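Local coordinates for SYE1 (Shewanella oneidensis, PDB 4AWT), which binds FMN and probably acts as an NAD(P)H-dependent oxidoreductase on CH-CH groups, as in the Old Yellow Enzyme family, at residues A[36-42]-A[82-86]; A[118-122]-A[187-191]; A[285-289]-A[313-317]. The protein carries 1 engineered substitution. All blocks are in the same frame, centred on the assembly; numbering follows the deposited sequence. Where two conformers were deposited one is given.

Contact 1. Residues A[36-42]-A[82-86]; sequences VANHMMA and GWRIV
Ala37 meets Gly82 and Trp83 where the chain leading into helix 39-46 presses against helix 77-92, a joint that shows how two helices of a barrel enzyme can pack together without one hydrogen bond between residues 36-42 and 82-86. The polar element is slight: a CA-H...O contact in which Gly82 CA lies 3.2 Å from Ala37 O. Gly82, which has no side chain, brings its CA right up to this carbonyl oxygen.

The aromatic part belongs to Trp83. Ala37 CB sits over one face of the indole, 4.0 Å from the centroid of the six-membered ring and 19° off its normal, a CH-pi contact. Met41 adds its methyl obliquely, CE reaching Trp83 CH2 at 3.7 Å; the bend at chi3 (58°) turns that methyl back to the ring.

Purely apolar contacts continue the seam. Ala42 CB lies 3.8 Å from Val86 CA and 4.0 Å from Ile85 CG2, and Val86 CG2, placed beside its own backbone N, fits against the backbone of Ala42. With only a methyl on Ala42, the CA atoms of Ala42 and Val86 lie 4.1 Å apart.

Within residues 36-42, Asn38 caps helix 39-46: its OD1 accepts from Met41 N at 3.1 Å, while its ND2 is hydrogen-bonded to Arg29 O and Ser31 OG.

Trp83 NE1 is hydrogen-bonded to Thr59 OG1, and the indole meets Phe175 edge-to-face. Its ring also touches Ser56 and Glu57 of strand 53-60, so helices 39-46 and 77-92, which precede and follow this barrel strand in the chain, come together beside it.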
# COMPACT_ATOMS: atom_id res chain seq x y z
N VAL A 36 9.90 12.32 8.74
CA VAL A 36 11.09 11.58 8.37
C VAL A 36 11.09 10.19 8.97
O VAL A 36 10.99 10.03 10.21
CB VAL A 36 12.37 12.35 8.80
CG1 VAL A 36 13.56 11.71 8.18
CG2 VAL A 36 12.26 13.84 8.43
N ALA A 37 11.25 9.16 8.15
CA ALA A 37 11.44 7.80 8.65
C ALA A 37 12.69 7.78 9.58
O ALA A 37 13.62 8.54 9.38
CB ALA A 37 11.65 6.83 7.52
N ASN A 38 12.63 6.93 10.61
CA ASN A 38 13.54 7.08 11.72
C ASN A 38 13.99 5.76 12.36
O ASN A 38 13.74 4.66 11.85
CB ASN A 38 12.89 8.00 12.77
CG ASN A 38 11.60 7.38 13.28
OD1 ASN A 38 11.41 6.17 13.26
ND2 ASN A 38 10.71 8.24 13.68
N HIS A 39 14.68 5.89 13.53
CA HIS A 39 15.32 4.76 14.12
C HIS A 39 14.34 3.71 14.59
O HIS A 39 14.55 2.53 14.35
CB HIS A 39 16.19 5.23 15.27
CG HIS A 39 16.95 4.10 15.89
ND1 HIS A 39 18.02 3.48 15.34
CD2 HIS A 39 16.64 3.48 17.02
CE1 HIS A 39 18.43 2.49 16.10
NE2 HIS A 39 17.61 2.49 17.15
N MET A 40 13.28 4.12 15.25
CA MET A 40 12.32 3.12 15.77
C MET A 40 11.68 2.39 14.58
O MET A 40 11.37 1.20 14.67
CB MET A 40 11.33 3.72 16.74
CG MET A 40 10.32 4.69 16.09
SD MET A 40 9.10 5.31 17.26
CE MET A 40 10.18 6.36 18.24
N MET A 41 11.51 3.12 13.46
CA MET A 41 10.94 2.44 12.31
C MET A 41 11.90 1.41 11.73
O MET A 41 11.49 0.32 11.33
CB MET A 41 10.54 3.45 11.24
CG MET A 41 9.36 4.30 11.67
SD MET A 41 9.10 5.73 10.60
CE MET A 41 8.87 4.93 8.99
N ALA A 42 13.21 1.74 11.64
CA ALA A 42 14.18 0.79 11.14
C ALA A 42 14.21 -0.49 12.00
O ALA A 42 14.25 -1.59 11.47
CB ALA A 42 15.54 1.45 11.07
N GLY A 82 16.26 8.95 5.85
CA GLY A 82 15.60 8.18 6.90
C GLY A 82 15.19 6.83 6.41
O GLY A 82 15.36 5.79 7.09
N TRP A 83 14.66 6.76 5.20
CA TRP A 83 14.33 5.48 4.61
C TRP A 83 15.56 4.62 4.37
O TRP A 83 15.47 3.41 4.50
CB TRP A 83 13.49 5.63 3.36
CG TRP A 83 12.03 5.86 3.55
CD1 TRP A 83 11.28 6.86 3.01
CD2 TRP A 83 11.12 5.02 4.27
NE1 TRP A 83 9.97 6.72 3.34
CE2 TRP A 83 9.83 5.58 4.11
CE3 TRP A 83 11.24 3.84 5.00
CZ2 TRP A 83 8.70 5.01 4.69
CZ3 TRP A 83 10.11 3.28 5.57
CH2 TRP A 83 8.86 3.87 5.41
N ARG A 84 16.69 5.23 4.04
CA ARG A 84 17.91 4.45 3.84
C ARG A 84 18.29 3.72 5.11
O ARG A 84 18.79 2.60 5.05
CB ARG A 84 19.06 5.40 3.41
CG ARG A 84 20.39 4.67 3.23
CD ARG A 84 20.37 3.69 2.06
NE ARG A 84 21.61 3.00 1.77
CZ ARG A 84 22.61 3.56 1.11
NH1 ARG A 84 22.54 4.80 0.66
NH2 ARG A 84 23.71 2.84 0.90
N ILE A 85 18.10 4.33 6.27
CA ILE A 85 18.46 3.57 7.48
C ILE A 85 17.54 2.36 7.62
O ILE A 85 17.99 1.29 8.01
CB ILE A 85 18.45 4.49 8.69
CG1 ILE A 85 19.44 5.64 8.55
CG2 ILE A 85 18.69 3.69 9.97
CD1 ILE A 85 19.15 6.69 9.60
N VAL A 86 16.25 2.52 7.29
CA VAL A 86 15.33 1.38 7.30
C VAL A 86 15.79 0.31 6.35
O VAL A 86 15.83 -0.88 6.71
CB VAL A 86 13.91 1.85 6.99
CG1 VAL A 86 12.99 0.63 6.84
CG2 VAL A 86 13.38 2.80 8.01

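Contact 2. Residues A[118-122]-A[187-191]; sequences PISSS and LINQF
Gln190 reaches from helix 187-192 to Ser120, and followed outward it illustrates how one amide can tie a helix to a short strand. Its CB lies 3.6 Å from Ser120 OG, with CG a little farther from the same hydroxyl. CG stands beside the backbone N (chi1 -68°), and the extended chain beyond it carries the amide out to the strand. At the tip, OE1 accepts from Ser120 OG at 2.7 Å, the donor tilted 23° from the carbonyl plane. Arg106 N is a second donor to OE1, while NE2 gives to Val104 O and Gly185 O; bonds at both ends of the amide fix its rotation.

The backbone of Gln190 is used too. Ser121 OG donates to Gln190 O at 2.8 Å from well above the carbonyl plane, 59° out of it. The same serine lays its CB over the centre of the Phe191 ring, 3.6 Å from the centroid and almost exactly on the normal, a CH-pi contact. Leu187 CD1 adds an apolar contact, 3.9 Å from Ser120 CA.

Around this buried joint, Ile119 and Leu187 both touch Val159 of helix 153-172, and Phe191 meets Phe213 of helix 212-225. Strand 119-120, itself paired in parallel with strand 149-150, is thereby held against the helix that follows barrel strand 177-181.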
# COMPACT_ATOMS: atom_id res chain seq x y z
N PRO A 118 -7.93 19.32 -0.73
CA PRO A 118 -7.56 18.04 -1.35
C PRO A 118 -7.90 18.00 -2.83
O PRO A 118 -8.80 18.72 -3.28
CB PRO A 118 -8.42 17.04 -0.56
CG PRO A 118 -8.70 17.70 0.72
CD PRO A 118 -8.90 19.13 0.34
N ILE A 119 -7.24 17.12 -3.58
CA ILE A 119 -7.52 16.91 -4.98
C ILE A 119 -8.09 15.52 -5.20
O ILE A 119 -7.81 14.57 -4.46
CB ILE A 119 -6.29 17.13 -5.86
CG1 ILE A 119 -5.13 16.17 -5.61
CG2 ILE A 119 -5.82 18.60 -5.71
CD1 ILE A 119 -3.98 16.23 -6.57
N SER A 120 -8.85 15.40 -6.30
CA SER A 120 -9.42 14.11 -6.68
C SER A 120 -9.69 14.10 -8.17
O SER A 120 -9.42 15.07 -8.89
CB SER A 120 -10.67 13.83 -5.88
OG SER A 120 -11.15 12.50 -6.04
N SER A 121 -10.27 13.00 -8.64
CA SER A 121 -10.79 12.97 -10.02
C SER A 121 -11.88 14.03 -10.18
O SER A 121 -11.96 14.68 -11.22
CB SER A 121 -11.30 11.59 -10.32
OG SER A 121 -12.28 11.24 -9.33
N SER A 122 -12.73 14.15 -9.18
CA SER A 122 -13.94 14.90 -9.17
C SER A 122 -14.07 15.75 -7.95
O SER A 122 -13.20 15.73 -7.07
CB SER A 122 -15.11 13.89 -9.22
OG SER A 122 -14.92 13.22 -10.49
N LEU A 187 -6.03 8.17 -4.31
CA LEU A 187 -6.21 8.99 -5.50
C LEU A 187 -6.46 8.19 -6.75
O LEU A 187 -7.40 8.46 -7.50
CB LEU A 187 -4.99 9.90 -5.73
CG LEU A 187 -5.15 10.82 -6.94
CD1 LEU A 187 -6.29 11.81 -6.80
CD2 LEU A 187 -3.83 11.54 -7.20
N ILE A 188 -5.58 7.23 -7.06
CA ILE A 188 -5.77 6.50 -8.31
C ILE A 188 -7.10 5.75 -8.29
O ILE A 188 -7.81 5.68 -9.31
CB ILE A 188 -4.56 5.61 -8.62
CG1 ILE A 188 -3.30 6.50 -8.75
CG2 ILE A 188 -4.80 4.80 -9.88
CD1 ILE A 188 -2.06 5.74 -8.89
N ASN A 189 -7.45 5.19 -7.13
CA ASN A 189 -8.72 4.50 -6.99
C ASN A 189 -9.90 5.42 -7.21
O ASN A 189 -10.96 4.95 -7.68
CB ASN A 189 -8.69 3.81 -5.63
CG ASN A 189 -9.68 2.71 -5.36
OD1 ASN A 189 -9.52 2.03 -4.33
ND2 ASN A 189 -10.64 2.48 -6.23
N GLN A 190 -9.77 6.71 -6.90
CA GLN A 190 -10.80 7.70 -7.15
C GLN A 190 -11.01 7.96 -8.65
O GLN A 190 -12.07 8.47 -9.00
CB GLN A 190 -10.45 9.02 -6.44
CG GLN A 190 -10.51 8.91 -4.92
CD GLN A 190 -9.63 9.86 -4.18
OE1 GLN A 190 -9.44 11.04 -4.59
NE2 GLN A 190 -9.04 9.43 -3.10
N PHE A 191 -10.05 7.62 -9.48
CA PHE A 191 -10.23 7.60 -10.93
C PHE A 191 -10.80 6.28 -11.43
O PHE A 191 -11.64 6.26 -12.32
CB PHE A 191 -8.93 7.88 -11.69
CG PHE A 191 -8.49 9.33 -11.68
CD1 PHE A 191 -7.87 9.89 -10.57
CD2 PHE A 191 -8.72 10.14 -12.78
CE1 PHE A 191 -7.45 11.20 -10.58
CE2 PHE A 191 -8.32 11.45 -12.79
CZ PHE A 191 -7.68 11.98 -11.70

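Contact 3. Residues A[285-289]-A[313-317]; sequences KRALR and DGLAD
A Schellman motif at the end of helix 304-312, with Gly314 at positive phi (80°), turns the chain toward barrel strand 318-320, and two arginines of helix 282-291 hold this turn and the residues that follow it. Arg286 NH1 donates to Asp313 O at 2.8 Å, nearly in line with the carbonyl bond, and NH2 adds a weak bond to the same oxygen. Leu315 CD2 lies over one face of that guanidinium, towards its rim, and packs 3.5 Å from Arg286 CG. The leucine's other methyl, CD1, meets Lys285 CD, whose NZ goes on to a salt bridge with Glu271.

Arg289 folds at chi2 and chi3, which brings its CD to 3.3 Å from Gly314 O and its NH1 to Asp317 OD2. That salt bridge, 2.8 Å long, meets the carboxylate on its syn side, 28° out of the carboxylate plane; a water bridges the same NH1 to OD1. Another water, donating to both Lys285 O and Leu315 O, spans the two backbones.

Asp317 OD2 also accepts from Leu296 N of strand 295-299. Packing of successive helices and their connecting loops around a parallel eight-stranded core is the architecture of the TIM barrel.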
# COMPACT_ATOMS: atom_id res chain seq x y z
N LYS A 285 -11.24 -14.44 -8.56
CA LYS A 285 -9.82 -14.62 -8.32
C LYS A 285 -9.17 -15.38 -9.45
O LYS A 285 -8.05 -15.06 -9.88
CB LYS A 285 -9.59 -15.34 -6.98
CG LYS A 285 -10.03 -14.54 -5.80
CD LYS A 285 -9.71 -15.26 -4.47
CE LYS A 285 -10.02 -14.41 -3.29
NZ LYS A 285 -9.64 -15.07 -2.04
N ARG A 286 -9.81 -16.42 -9.98
CA ARG A 286 -9.21 -17.17 -11.06
C ARG A 286 -9.13 -16.32 -12.33
O ARG A 286 -8.14 -16.43 -13.07
CB ARG A 286 -9.91 -18.49 -11.31
CG ARG A 286 -9.76 -19.45 -10.14
CD ARG A 286 -10.14 -20.85 -10.54
NE ARG A 286 -10.16 -21.75 -9.43
CZ ARG A 286 -9.15 -22.34 -8.87
NH1 ARG A 286 -7.91 -22.17 -9.34
NH2 ARG A 286 -9.33 -23.14 -7.82
N ALA A 287 -10.10 -15.48 -12.58
CA ALA A 287 -10.02 -14.56 -13.72
C ALA A 287 -8.84 -13.61 -13.56
O ALA A 287 -8.10 -13.36 -14.52
CB ALA A 287 -11.33 -13.81 -13.91
N LEU A 288 -8.64 -13.07 -12.37
CA LEU A 288 -7.48 -12.19 -12.14
C LEU A 288 -6.19 -12.92 -12.39
O LEU A 288 -5.23 -12.35 -12.93
CB LEU A 288 -7.48 -11.61 -10.73
CG LEU A 288 -8.61 -10.65 -10.42
CD1 LEU A 288 -8.57 -10.22 -8.94
CD2 LEU A 288 -8.58 -9.40 -11.27
N ARG A 289 -6.13 -14.20 -12.01
CA ARG A 289 -4.96 -15.05 -12.20
C ARG A 289 -4.64 -15.25 -13.68
O ARG A 289 -3.50 -15.41 -14.03
CB ARG A 289 -5.17 -16.36 -11.44
CG ARG A 289 -4.18 -17.48 -11.61
CD ARG A 289 -2.84 -17.24 -10.90
NE ARG A 289 -2.11 -16.14 -11.57
CZ ARG A 289 -0.95 -15.69 -11.12
NH1 ARG A 289 -0.41 -16.25 -10.09
NH2 ARG A 289 -0.34 -14.68 -11.82
N ASP A 313 -4.48 -23.72 -4.26
CA ASP A 313 -5.59 -23.66 -5.20
C ASP A 313 -5.20 -22.84 -6.44
O ASP A 313 -6.03 -22.75 -7.35
CB ASP A 313 -6.82 -23.11 -4.58
CG ASP A 313 -7.49 -23.97 -3.56
OD1 ASP A 313 -7.13 -25.14 -3.38
OD2 ASP A 313 -8.44 -23.52 -2.87
N GLY A 314 -4.01 -22.29 -6.52
CA GLY A 314 -3.58 -21.55 -7.68
C GLY A 314 -4.09 -20.14 -7.75
O GLY A 314 -4.05 -19.53 -8.82
N LEU A 315 -4.56 -19.58 -6.65
CA LEU A 315 -5.16 -18.25 -6.63
C LEU A 315 -4.14 -17.17 -6.32
O LEU A 315 -4.27 -16.04 -6.79
CB LEU A 315 -6.29 -18.18 -5.58
CG LEU A 315 -7.34 -19.25 -5.72
CD1 LEU A 315 -8.38 -19.14 -4.64
CD2 LEU A 315 -7.97 -19.20 -7.11
N ALA A 316 -3.14 -17.46 -5.54
CA ALA A 316 -2.17 -16.50 -5.08
C ALA A 316 -0.79 -17.14 -5.11
O ALA A 316 -0.67 -18.34 -4.89
CB ALA A 316 -2.47 -16.09 -3.63
N ASP A 317 0.23 -16.30 -5.28
CA ASP A 317 1.59 -16.73 -5.10
C ASP A 317 2.15 -16.37 -3.72
O ASP A 317 3.01 -17.09 -3.20
CB ASP A 317 2.47 -16.12 -6.19
CG ASP A 317 2.00 -16.46 -7.54
OD1 ASP A 317 1.85 -17.68 -7.83
OD2 ASP A 317 1.72 -15.54 -8.35
O HOH W 1 -6.13 -14.60 -8.02
O HOH W 2 -6.50 -20.57 -11.08
O HOH W 3 -0.41 -18.88 -8.92

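Overall arrangement
The three contacts follow one another along the chain and sample separate sectors of a single eight-stranded TIM barrel. None touches another: nearest atoms are about 17 Å apart between contacts 1 and 2, 23 Å between contacts 1 and 3, and 13 Å between contacts 2 and 3. Contacts 1 and 3 fall on opposite sides of the chain's centre, their own centres 35 Å apart. The side chain of Trp83 in contact 1 is about 9 Å from FMN, and that of Lys285 in contact 3 about 12 Å. In contact 2, the side chain of Ser121 is about 10 Å from the bound ethyl hydrogen carbonate.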